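Local coordinates for HD domain protein (Enterococcus faecalis, PDB 4LRL) that probably hydrolyses deoxyribonucleoside triphosphates to deoxynucleosides and triphosphate, as an allosterically regulated, metal-binding HD-domain enzyme that binds dGTP and dTTP, at residues Leu228-Ile231 / Leu232-Ile235; Glu167-Gln170 / Ile171-Val175; Lys189-Asn193 / Pro194-Gln198; Ile368-Leu371 / Arg372-Glu376; Asp254-Val257 / Ser258-Gln261. All coordinates share one frame; numbering follows the deposited sequence.

Contact 1: Leu228-Ile231 / Leu232-Ile235; sequences LTRI and LRVI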
# COMPACT_ATOMS: atom_id res chain seq x y z
N LEU C 228 -10.36 -4.16 -8.03
CA LEU C 228 -11.56 -5.00 -7.95
C LEU C 228 -12.84 -4.18 -7.75
O LEU C 228 -13.84 -4.43 -8.42
CB LEU C 228 -11.43 -6.05 -6.83
CG LEU C 228 -12.63 -6.99 -6.63
CD1 LEU C 228 -12.95 -7.77 -7.90
CD2 LEU C 228 -12.39 -7.93 -5.47
N THR C 229 -12.79 -3.22 -6.83
CA THR C 229 -13.94 -2.37 -6.51
C THR C 229 -14.46 -1.58 -7.71
O THR C 229 -15.67 -1.40 -7.84
CB THR C 229 -13.66 -1.44 -5.31
OG1 THR C 229 -13.51 -2.23 -4.13
CG2 THR C 229 -14.82 -0.47 -5.09
N ARG C 230 -13.58 -1.11 -8.58
CA ARG C 230 -14.07 -0.39 -9.75
C ARG C 230 -14.70 -1.32 -10.78
O ARG C 230 -15.68 -0.96 -11.42
CB ARG C 230 -13.03 0.54 -10.40
CG ARG C 230 -13.63 1.44 -11.55
CD ARG C 230 -14.88 2.25 -11.14
NE ARG C 230 -15.49 2.93 -12.28
CZ ARG C 230 -16.63 3.63 -12.25
NH1 ARG C 230 -17.32 3.77 -11.12
NH2 ARG C 230 -17.08 4.19 -13.36
N ILE C 231 -14.16 -2.53 -10.90
CA ILE C 231 -14.77 -3.51 -11.79
C ILE C 231 -16.14 -3.92 -11.26
O ILE C 231 -17.10 -4.04 -12.02
CB ILE C 231 -13.86 -4.73 -12.06
CG1 ILE C 231 -12.58 -4.26 -12.76
CG2 ILE C 231 -14.61 -5.79 -12.92
CD1 ILE C 231 -11.68 -5.35 -13.21
N LEU C 232 -16.25 -4.07 -9.94
CA LEU C 232 -17.53 -4.41 -9.33
C LEU C 232 -18.58 -3.32 -9.49
O LEU C 232 -19.77 -3.60 -9.47
CB LEU C 232 -17.35 -4.79 -7.86
CG LEU C 232 -16.58 -6.10 -7.62
CD1 LEU C 232 -16.50 -6.42 -6.14
CD2 LEU C 232 -17.19 -7.25 -8.39
N ARG C 233 -18.13 -2.08 -9.69
CA ARG C 233 -19.06 -0.96 -9.84
C ARG C 233 -19.68 -0.89 -11.24
O ARG C 233 -20.71 -0.25 -11.44
CB ARG C 233 -18.36 0.36 -9.51
CG ARG C 233 -19.30 1.52 -9.19
CD ARG C 233 -19.74 1.51 -7.74
NE ARG C 233 -20.91 2.36 -7.50
CZ ARG C 233 -21.38 2.67 -6.29
NH1 ARG C 233 -20.78 2.21 -5.20
NH2 ARG C 233 -22.45 3.45 -6.18
N VAL C 234 -19.04 -1.53 -12.22
CA VAL C 234 -19.48 -1.44 -13.61
C VAL C 234 -19.88 -2.78 -14.21
O VAL C 234 -20.46 -2.82 -15.30
CB VAL C 234 -18.43 -0.75 -14.52
CG1 VAL C 234 -18.18 0.69 -14.08
CG2 VAL C 234 -17.12 -1.55 -14.56
N ILE C 235 -19.57 -3.88 -13.50
CA ILE C 235 -19.96 -5.23 -13.93
C ILE C 235 -21.48 -5.36 -14.00
O ILE C 235 -22.21 -4.82 -13.17
CB ILE C 235 -19.35 -6.34 -13.03
CG1 ILE C 235 -19.48 -7.71 -13.70
CG2 ILE C 235 -20.00 -6.33 -11.62
CD1 ILE C 235 -18.63 -8.82 -13.09
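Arg230 reaches forward along helix 228-234 to Arg233 and Val234, one turn ahead. Its CB starts out away from them, and the bend at chi2 (52°) swings the chain back. NE then lies 3.9 Å from Val234 CG1, and CZ is about as close to the same methyl. At the tip the branches part: NH2 meets Val234 CG1 at 3.7 Å, while NH1 turns to Arg233 CG at 3.6 Å. The methyl sits over one face of the guanidinium, offset toward its rim. The two arginine head groups are nearly parallel, their planes 12° apart, but Arg230 NH1 and Arg233 NE stay 5.3 Å from each other, so the like charges do not touch. On another flank Leu228 CG packs against Leu232 CD1 at 3.9 Å.

The backbone tells of a helix running out. Leu232 N is firmly bonded to Leu228 O, Arg233 N has weak bonds to Thr229 O and Arg230 O, and Ile231 O takes both Val234 N at 3.2 Å and Ile235 N at 2.9 Å. Both donors close the last turn before the chain enters strand 235-238.

The guanidinium of Arg230 also makes a cation-pi contact with Tyr47 of the second subunit, and Arg233 packs on His49 of that subunit, which places this flank at a subunit interface. Leu232 leans on Ile101 and Ile104 of helix 87-108, which carries the metal ligand His90. Ile231 and Ile235 rest on Phe244 of strand 241-245.

Contact 2: Glu167-Gln170 / Ile171-Val175; sequences EVYQ and ILNRV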
# COMPACT_ATOMS: atom_id res chain seq x y z
N GLU C 167 -17.61 -36.51 0.28
CA GLU C 167 -18.33 -35.63 1.19
C GLU C 167 -19.01 -34.50 0.41
O GLU C 167 -20.14 -34.11 0.75
CB GLU C 167 -17.33 -35.05 2.20
CG GLU C 167 -17.91 -34.56 3.51
CD GLU C 167 -16.85 -34.49 4.60
OE1 GLU C 167 -16.09 -35.48 4.78
OE2 GLU C 167 -16.77 -33.46 5.30
N VAL C 168 -18.35 -34.00 -0.63
CA VAL C 168 -18.86 -32.89 -1.45
C VAL C 168 -20.15 -33.25 -2.18
O VAL C 168 -21.09 -32.44 -2.22
CB VAL C 168 -17.80 -32.38 -2.47
CG1 VAL C 168 -18.44 -31.60 -3.61
CG2 VAL C 168 -16.75 -31.52 -1.76
N TYR C 169 -20.20 -34.46 -2.73
CA TYR C 169 -21.41 -34.97 -3.37
C TYR C 169 -22.56 -35.03 -2.37
O TYR C 169 -23.65 -34.53 -2.66
CB TYR C 169 -21.17 -36.37 -3.95
CG TYR C 169 -22.42 -37.01 -4.52
CD1 TYR C 169 -22.76 -36.86 -5.86
CD2 TYR C 169 -23.27 -37.77 -3.71
CE1 TYR C 169 -23.90 -37.44 -6.39
CE2 TYR C 169 -24.43 -38.36 -4.23
CZ TYR C 169 -24.74 -38.19 -5.57
OH TYR C 169 -25.87 -38.76 -6.10
N GLN C 170 -22.30 -35.64 -1.21
CA GLN C 170 -23.34 -35.87 -0.21
C GLN C 170 -23.98 -34.58 0.30
O GLN C 170 -25.10 -34.59 0.79
CB GLN C 170 -22.80 -36.70 0.96
CG GLN C 170 -22.39 -38.13 0.59
CD GLN C 170 -23.55 -38.97 0.06
OE1 GLN C 170 -24.72 -38.65 0.28
NE2 GLN C 170 -23.22 -40.06 -0.64
N ILE C 171 -23.24 -33.48 0.17
CA ILE C 171 -23.74 -32.15 0.50
C ILE C 171 -24.60 -31.60 -0.65
O ILE C 171 -25.72 -31.13 -0.44
CB ILE C 171 -22.56 -31.20 0.82
CG1 ILE C 171 -21.89 -31.62 2.14
CG2 ILE C 171 -23.03 -29.73 0.88
CD1 ILE C 171 -20.44 -31.17 2.29
N LEU C 172 -24.07 -31.69 -1.86
CA LEU C 172 -24.73 -31.18 -3.04
C LEU C 172 -26.01 -31.95 -3.37
O LEU C 172 -27.03 -31.34 -3.70
CB LEU C 172 -23.77 -31.17 -4.23
CG LEU C 172 -22.54 -30.25 -4.14
CD1 LEU C 172 -21.64 -30.48 -5.34
CD2 LEU C 172 -22.90 -28.77 -4.00
N ASN C 173 -25.95 -33.27 -3.28
CA ASN C 173 -27.10 -34.13 -3.55
C ASN C 173 -28.18 -33.97 -2.48
O ASN C 173 -29.36 -34.19 -2.73
CB ASN C 173 -26.64 -35.58 -3.67
CG ASN C 173 -27.78 -36.55 -3.88
OD1 ASN C 173 -28.35 -36.65 -4.97
ND2 ASN C 173 -28.10 -37.30 -2.83
N ARG C 174 -27.77 -33.57 -1.28
CA ARG C 174 -28.68 -33.21 -0.21
C ARG C 174 -29.41 -31.90 -0.53
O ARG C 174 -30.52 -31.69 -0.04
CB ARG C 174 -27.91 -33.10 1.11
CG ARG C 174 -28.76 -32.97 2.35
CD ARG C 174 -27.89 -32.74 3.57
NE ARG C 174 -28.65 -32.18 4.69
CZ ARG C 174 -28.11 -31.74 5.81
NH1 ARG C 174 -26.79 -31.78 5.99
NH2 ARG C 174 -28.88 -31.24 6.78
N VAL C 175 -28.81 -31.03 -1.35
CA VAL C 175 -29.53 -29.85 -1.85
C VAL C 175 -30.74 -30.32 -2.66
O VAL C 175 -31.88 -29.96 -2.36
CB VAL C 175 -28.63 -28.93 -2.73
CG1 VAL C 175 -29.46 -27.78 -3.32
CG2 VAL C 175 -27.44 -28.40 -1.94
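The Tyr169 ring carries Asn173 CB over one face, offset toward the rim, and has Gln170 CD at its edge, in plane. The methylene of Asn173 makes a CH-pi contact, 3.9 Å from the ring centroid and 24° off the normal. Ring and Asn173 amide lie side by side with their planes only 11° apart. Tyr169 CG stands anti to the backbone N (chi1 175°), and Asn173 CG does likewise, which runs both groups in the same direction one turn apart. The backbone bond beneath them is short and straight, Asn173 N to Tyr169 O at 2.7 Å.

Next to this pair, Val168 CG1 meets Leu172 CD1 at 3.8 Å, the two chains also pointing the same way. At the start of the helix Glu63 accepts from the backbone N of both Glu167 and Val168, and Gln170 NE2 donates to Pro164 O.

Two kinds of contact thus meet here. Val168 and Leu172 pack through apolar carbon on Leu58 of helix 53-60 and Leu133 of helix 124-133, whereas Tyr169 and Asn173 are joined by a weak CH-pi contact, with which the near-parallel planes are consistent.

Contact 3: Lys189-Asn193 / Pro194-Gln198; sequences KQYPN and PQVVQ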
# COMPACT_ATOMS: atom_id res chain seq x y z
N LYS C 189 -19.01 -25.79 -18.34
CA LYS C 189 -19.51 -24.67 -19.15
C LYS C 189 -20.69 -25.09 -20.03
O LYS C 189 -20.95 -24.49 -21.07
CB LYS C 189 -18.39 -24.04 -20.00
CG LYS C 189 -17.13 -23.66 -19.21
CD LYS C 189 -16.02 -23.17 -20.13
CE LYS C 189 -16.17 -21.68 -20.42
NZ LYS C 189 -15.57 -21.28 -21.73
N GLN C 190 -21.41 -26.11 -19.58
CA GLN C 190 -22.55 -26.62 -20.34
C GLN C 190 -23.88 -26.13 -19.78
O GLN C 190 -24.91 -26.22 -20.45
CB GLN C 190 -22.49 -28.14 -20.43
CG GLN C 190 -21.37 -28.65 -21.35
CD GLN C 190 -21.15 -30.15 -21.25
OE1 GLN C 190 -20.69 -30.66 -20.22
NE2 GLN C 190 -21.46 -30.87 -22.32
N TYR C 191 -23.84 -25.61 -18.56
CA TYR C 191 -25.03 -25.03 -17.90
C TYR C 191 -25.68 -23.93 -18.76
O TYR C 191 -24.97 -23.09 -19.32
CB TYR C 191 -24.63 -24.49 -16.52
CG TYR C 191 -25.80 -24.17 -15.61
CD1 TYR C 191 -26.60 -25.19 -15.09
CD2 TYR C 191 -26.11 -22.85 -15.28
CE1 TYR C 191 -27.66 -24.90 -14.26
CE2 TYR C 191 -27.17 -22.56 -14.44
CZ TYR C 191 -27.94 -23.59 -13.94
OH TYR C 191 -29.00 -23.31 -13.12
N PRO C 192 -27.03 -23.92 -18.85
CA PRO C 192 -27.71 -23.05 -19.83
C PRO C 192 -27.67 -21.54 -19.57
O PRO C 192 -27.93 -20.77 -20.49
CB PRO C 192 -29.17 -23.56 -19.80
CG PRO C 192 -29.13 -24.85 -19.04
CD PRO C 192 -28.00 -24.73 -18.09
N ASN C 193 -27.37 -21.12 -18.35
CA ASN C 193 -27.34 -19.70 -18.01
C ASN C 193 -25.94 -19.09 -18.19
O ASN C 193 -25.05 -19.32 -17.36
CB ASN C 193 -27.86 -19.50 -16.58
CG ASN C 193 -28.23 -18.05 -16.28
OD1 ASN C 193 -27.77 -17.12 -16.94
ND2 ASN C 193 -29.07 -17.87 -15.26
N PRO C 194 -25.75 -18.30 -19.26
CA PRO C 194 -24.43 -17.73 -19.58
C PRO C 194 -23.89 -16.78 -18.49
O PRO C 194 -22.67 -16.63 -18.34
CB PRO C 194 -24.67 -16.97 -20.88
CG PRO C 194 -26.16 -16.72 -20.92
CD PRO C 194 -26.79 -17.86 -20.22
N GLN C 195 -24.79 -16.15 -17.74
CA GLN C 195 -24.39 -15.29 -16.63
C GLN C 195 -23.68 -16.10 -15.53
O GLN C 195 -22.68 -15.67 -14.98
CB GLN C 195 -25.59 -14.56 -16.04
CG GLN C 195 -26.40 -13.78 -17.05
CD GLN C 195 -27.69 -13.27 -16.45
OE1 GLN C 195 -27.95 -13.44 -15.26
NE2 GLN C 195 -28.52 -12.63 -17.29
N VAL C 196 -24.23 -17.28 -15.23
CA VAL C 196 -23.66 -18.18 -14.23
C VAL C 196 -22.30 -18.72 -14.69
O VAL C 196 -21.31 -18.69 -13.93
CB VAL C 196 -24.64 -19.35 -13.93
CG1 VAL C 196 -24.00 -20.39 -13.02
CG2 VAL C 196 -25.96 -18.83 -13.33
N VAL C 197 -22.23 -19.20 -15.93
CA VAL C 197 -21.01 -19.76 -16.50
C VAL C 197 -19.90 -18.72 -16.60
O VAL C 197 -18.76 -18.98 -16.18
CB VAL C 197 -21.26 -20.38 -17.91
CG1 VAL C 197 -19.94 -20.78 -18.57
CG2 VAL C 197 -22.18 -21.59 -17.81
N GLN C 198 -20.23 -17.54 -17.14
CA GLN C 198 -19.23 -16.49 -17.37
C GLN C 198 -18.66 -15.87 -16.09
O GLN C 198 -17.56 -15.33 -16.10
CB GLN C 198 -19.75 -15.40 -18.31
CG GLN C 198 -19.73 -15.78 -19.79
CD GLN C 198 -20.29 -14.70 -20.71
OE1 GLN C 198 -20.09 -13.49 -20.48
NE2 GLN C 198 -20.98 -15.12 -21.75
O HOH W 1 -29.64 -15.15 -14.24
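A first torsion of -164° sets Asn193 CG anti to its own N, and chi2 of -22° turns OD1 toward the opening turn of helix 194-200. From this N-cap position OD1 accepts the backbone N of Gln195 at 3.2 Å, the donor lying 35° above the amide plane. The backbone O of Asn193 takes Val197 N at 3.2 Å in a nearly straight bond, plus a weaker one from Val196 N.

The other end of the Asn193 amide is gripped too: ND2 donates both to Glu123 OE1 and to a water (3.0 Å), and the water donates to Gln195 OE1. Gln195 NE2 donates to Gly118 O and Tyr238 O. The Val196 side chain crosses that of Asn193 at about a right angle, CG2 3.8 Å from ND2.

Val197 CG1 lies 3.9 Å from Lys189 CB and its CG2 4.0 Å from Tyr191 CB, while Val196 CG1 meets Tyr191 CD2 obliquely. Lys189, with positive phi, is the C-prime residue of a Schellman motif ending helix 179-187, so the loop joins one helix stop to one helix start. Glu123 also accepts from Tyr191 OH; Tyr191 and Val196 rest on Val186 of helix 179-187 and on helix 124-133.

Contact 4: Ile368-Leu371 / Arg372-Glu376; sequences IAYL and RELIE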
# COMPACT_ATOMS: atom_id res chain seq x y z
N ILE C 368 21.07 -27.52 -30.61
CA ILE C 368 20.63 -28.04 -29.32
C ILE C 368 21.10 -29.49 -29.16
O ILE C 368 21.59 -29.87 -28.10
CB ILE C 368 19.09 -27.90 -29.14
CG1 ILE C 368 18.73 -26.45 -28.79
CG2 ILE C 368 18.54 -28.83 -28.05
CD1 ILE C 368 17.28 -26.08 -29.03
N ALA C 369 20.99 -30.28 -30.22
CA ALA C 369 21.46 -31.66 -30.19
C ALA C 369 22.95 -31.75 -29.85
O ALA C 369 23.36 -32.59 -29.05
CB ALA C 369 21.14 -32.37 -31.49
N TYR C 370 23.74 -30.84 -30.44
CA TYR C 370 25.17 -30.75 -30.19
C TYR C 370 25.46 -30.38 -28.73
O TYR C 370 26.26 -31.04 -28.07
CB TYR C 370 25.83 -29.77 -31.18
CG TYR C 370 27.30 -29.54 -30.95
CD1 TYR C 370 27.77 -28.33 -30.47
CD2 TYR C 370 28.23 -30.56 -31.17
CE1 TYR C 370 29.13 -28.12 -30.24
CE2 TYR C 370 29.59 -30.36 -30.94
CZ TYR C 370 30.03 -29.14 -30.48
OH TYR C 370 31.36 -28.94 -30.24
N LEU C 371 24.78 -29.35 -28.21
CA LEU C 371 24.88 -28.98 -26.79
C LEU C 371 24.48 -30.11 -25.86
O LEU C 371 25.08 -30.29 -24.80
CB LEU C 371 24.04 -27.74 -26.47
CG LEU C 371 24.33 -26.48 -27.29
CD1 LEU C 371 23.50 -25.33 -26.76
CD2 LEU C 371 25.81 -26.13 -27.27
N ARG C 372 23.47 -30.88 -26.27
CA ARG C 372 23.09 -32.09 -25.53
C ARG C 372 24.19 -33.15 -25.53
O ARG C 372 24.40 -33.80 -24.50
CB ARG C 372 21.79 -32.67 -26.06
CG ARG C 372 20.58 -31.97 -25.46
CD ARG C 372 19.32 -32.35 -26.18
NE ARG C 372 18.16 -32.02 -25.37
CZ ARG C 372 16.92 -31.89 -25.84
NH1 ARG C 372 16.68 -32.06 -27.14
NH2 ARG C 372 15.94 -31.58 -25.00
N GLU C 373 24.89 -33.32 -26.65
CA GLU C 373 26.07 -34.18 -26.69
C GLU C 373 27.12 -33.71 -25.68
O GLU C 373 27.60 -34.50 -24.88
CB GLU C 373 26.69 -34.24 -28.08
CG GLU C 373 27.89 -35.18 -28.13
CD GLU C 373 28.66 -35.17 -29.44
OE1 GLU C 373 28.37 -34.34 -30.33
OE2 GLU C 373 29.57 -36.01 -29.58
N LEU C 374 27.44 -32.42 -25.70
CA LEU C 374 28.45 -31.87 -24.80
C LEU C 374 28.09 -32.08 -23.34
O LEU C 374 28.95 -32.45 -22.53
CB LEU C 374 28.67 -30.38 -25.07
CG LEU C 374 29.16 -29.97 -26.46
CD1 LEU C 374 29.25 -28.44 -26.53
CD2 LEU C 374 30.51 -30.63 -26.82
N ILE C 375 26.82 -31.85 -23.01
CA ILE C 375 26.31 -31.98 -21.65
C ILE C 375 26.44 -33.43 -21.20
O ILE C 375 26.83 -33.69 -20.06
CB ILE C 375 24.83 -31.46 -21.59
CG1 ILE C 375 24.82 -29.92 -21.61
CG2 ILE C 375 24.07 -32.02 -20.39
CD1 ILE C 375 23.51 -29.30 -22.11
N GLU C 376 26.15 -34.35 -22.11
CA GLU C 376 26.32 -35.78 -21.91
C GLU C 376 27.78 -36.18 -21.69
O GLU C 376 28.07 -37.07 -20.89
CB GLU C 376 25.79 -36.53 -23.15
CG GLU C 376 25.91 -38.05 -23.08
CD GLU C 376 25.11 -38.72 -24.19
OE1 GLU C 376 23.94 -39.06 -23.93
OE2 GLU C 376 25.64 -38.87 -25.32
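Leu374 lies over one face of the Tyr370 ring, its CG 4.1 Å above the plane and offset toward the rim. Both methyls take part: CD1 touches Tyr370 CE1 at 3.7 Å, and CD2 reaches Tyr370 OH at 3.9 Å. Glu373 approaches the same ring obliquely, OE1 3.9 Å from Tyr370 CD2, with the carboxylate turned 85° from the ring plane. Leu371 CD2 adds a looser touch on Leu374 CD1.

On another flank, Ile368 and Arg372 run side by side in the same direction. The Arg372 chain is extended from CG to NE, which carries its guanidinium past Ile368 until Ile368 CG2 lies over one face, 3.8 Å from Arg372 NH1.

These are i to i+3 and i to i+4 contacts inside helix 361-377, an uninterrupted alpha-helix in the HD-associated region. Regular backbone bonds set the pitch: Arg372 N to Ile368 O at 2.8 Å and Glu373 N to Ala369 O at 2.9 Å, followed by Leu374 N to Tyr370 O and Ile375 N to Leu371 O.

Farther out, the polar ends are fixed by other parts of the chain. Glu466 of helix 461-468 accepts from Tyr370 OH, which anchors the ring at its far end, and Thr386 OG1 bonds Arg372 NE. Ile368, Leu371 and Ile375 form the apolar, buried side: Leu371 and Ile375 press on Phe467 of helix 461-468, while Ile368 and Leu371 touch Phe442 of strand 441-444. The Arg372 side chain also lies against Phe442.

Contact 5: Asp254-Val257 / Ser258-Gln261; sequences DYIV and SRYQ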
# COMPACT_ATOMS: atom_id res chain seq x y z
N ASP C 254 -7.00 -1.83 -16.89
CA ASP C 254 -6.09 -2.13 -15.78
C ASP C 254 -6.10 -3.60 -15.43
O ASP C 254 -5.09 -4.14 -14.97
CB ASP C 254 -6.46 -1.33 -14.53
CG ASP C 254 -6.42 0.16 -14.76
OD1 ASP C 254 -7.21 0.87 -14.10
OD2 ASP C 254 -5.60 0.63 -15.58
N TYR C 255 -7.24 -4.26 -15.61
CA TYR C 255 -7.28 -5.69 -15.39
C TYR C 255 -6.40 -6.40 -16.43
O TYR C 255 -5.59 -7.25 -16.08
CB TYR C 255 -8.72 -6.22 -15.39
CG TYR C 255 -8.79 -7.69 -15.71
CD1 TYR C 255 -8.46 -8.64 -14.75
CD2 TYR C 255 -9.19 -8.12 -16.98
CE1 TYR C 255 -8.51 -9.99 -15.04
CE2 TYR C 255 -9.25 -9.48 -17.29
CZ TYR C 255 -8.91 -10.41 -16.32
OH TYR C 255 -8.96 -11.75 -16.60
N ILE C 256 -6.53 -6.03 -17.71
CA ILE C 256 -5.70 -6.63 -18.76
C ILE C 256 -4.20 -6.33 -18.55
O ILE C 256 -3.36 -7.19 -18.73
CB ILE C 256 -6.16 -6.21 -20.18
CG1 ILE C 256 -7.58 -6.73 -20.45
CG2 ILE C 256 -5.19 -6.73 -21.25
CD1 ILE C 256 -7.69 -8.25 -20.56
N VAL C 257 -3.89 -5.11 -18.14
CA VAL C 257 -2.53 -4.73 -17.84
C VAL C 257 -1.93 -5.60 -16.73
O VAL C 257 -0.84 -6.13 -16.89
CB VAL C 257 -2.44 -3.22 -17.51
CG1 VAL C 257 -1.05 -2.83 -17.01
CG2 VAL C 257 -2.78 -2.41 -18.74
N SER C 258 -2.67 -5.79 -15.63
CA SER C 258 -2.21 -6.61 -14.50
C SER C 258 -2.01 -8.07 -14.92
O SER C 258 -1.05 -8.73 -14.50
CB SER C 258 -3.19 -6.56 -13.34
OG SER C 258 -3.34 -5.22 -12.86
N ARG C 259 -2.95 -8.54 -15.73
CA ARG C 259 -2.93 -9.89 -16.25
C ARG C 259 -1.63 -10.13 -17.00
O ARG C 259 -0.91 -11.07 -16.70
CB ARG C 259 -4.14 -10.12 -17.17
CG ARG C 259 -4.46 -11.57 -17.45
CD ARG C 259 -5.72 -11.70 -18.30
NE ARG C 259 -5.65 -12.82 -19.23
CZ ARG C 259 -6.66 -13.21 -20.01
NH1 ARG C 259 -7.83 -12.58 -19.95
NH2 ARG C 259 -6.52 -14.24 -20.84
N TYR C 260 -1.32 -9.22 -17.92
CA TYR C 260 -0.12 -9.31 -18.76
C TYR C 260 1.16 -9.25 -17.93
O TYR C 260 2.07 -10.07 -18.11
CB TYR C 260 -0.14 -8.19 -19.82
CG TYR C 260 1.18 -7.94 -20.54
CD1 TYR C 260 1.53 -8.66 -21.67
CD2 TYR C 260 2.07 -6.96 -20.10
CE1 TYR C 260 2.72 -8.43 -22.33
CE2 TYR C 260 3.26 -6.72 -20.76
CZ TYR C 260 3.58 -7.46 -21.88
OH TYR C 260 4.77 -7.23 -22.54
N GLN C 261 1.24 -8.28 -17.03
CA GLN C 261 2.45 -8.15 -16.20
C GLN C 261 2.70 -9.32 -15.24
O GLN C 261 3.86 -9.71 -15.05
CB GLN C 261 2.63 -6.76 -15.55
CG GLN C 261 1.51 -6.29 -14.65
CD GLN C 261 1.50 -4.77 -14.47
OE1 GLN C 261 2.41 -4.06 -14.90
NE2 GLN C 261 0.45 -4.27 -13.82
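Ser258 sends two bonds back to Asp254 O, one from OG at 2.9 Å and one from its backbone N at 3.0 Å, the donors reaching the oxygen from opposite faces of its carbonyl plane. The first torsion (-60°) puts OG beside the backbone N, so that the hydroxyl of this buried residue is satisfied within its own helix. The next three backbone bonds are regular, with Arg259 N to Tyr255 O, Tyr260 N to Ile256 O and Gln261 N to Val257 O each at 3.0 Å.

Tyr255 and Arg259 lie obliquely, their ring and guanidinium planes 58° apart: Arg259 CD is 3.7 Å from Tyr255 OH. Their polar ends are held by residues beyond 254-261. Tyr255 OH donates to Gln203 O; Arg259 NH2 bonds Asp397 O and Gln203 OE1, and NE bonds Tyr263 OH. Neutral oxygens thus accept from NH2 and NE, while Arg208 NH2 nearby is a like charge.

Tyr255 and Arg259 press on Leu212 of helix 206-219, which carries the metal ligand Asp207. Ile256, Val257 and Tyr260 pack on Leu432 of helix 427-434, and Val257 also packs on Gln261 of the third subunit, so the helix takes part in the tetramer.

How the contacts relate
Contacts 1 and 5 are the buried ones, and they touch: Ile231 CD1 packs on Tyr255 CB at 3.8 Å. Both also meet other subunits, contact 1 the second and contact 5 the third. Contacts 2 and 3 belong to the HD domain and are partly buried, with centres about 21 Å apart; both rest on helices 179-187 and 124-133. Contact 4, also partly buried, lies far from the chain's centre, its own centre about 39 Å from that of contact 5 and farther from the rest. Chemistry follows place: tyrosine faces serve contacts 2 and 4, and contact 3 alone is a helix cap with a bridging water.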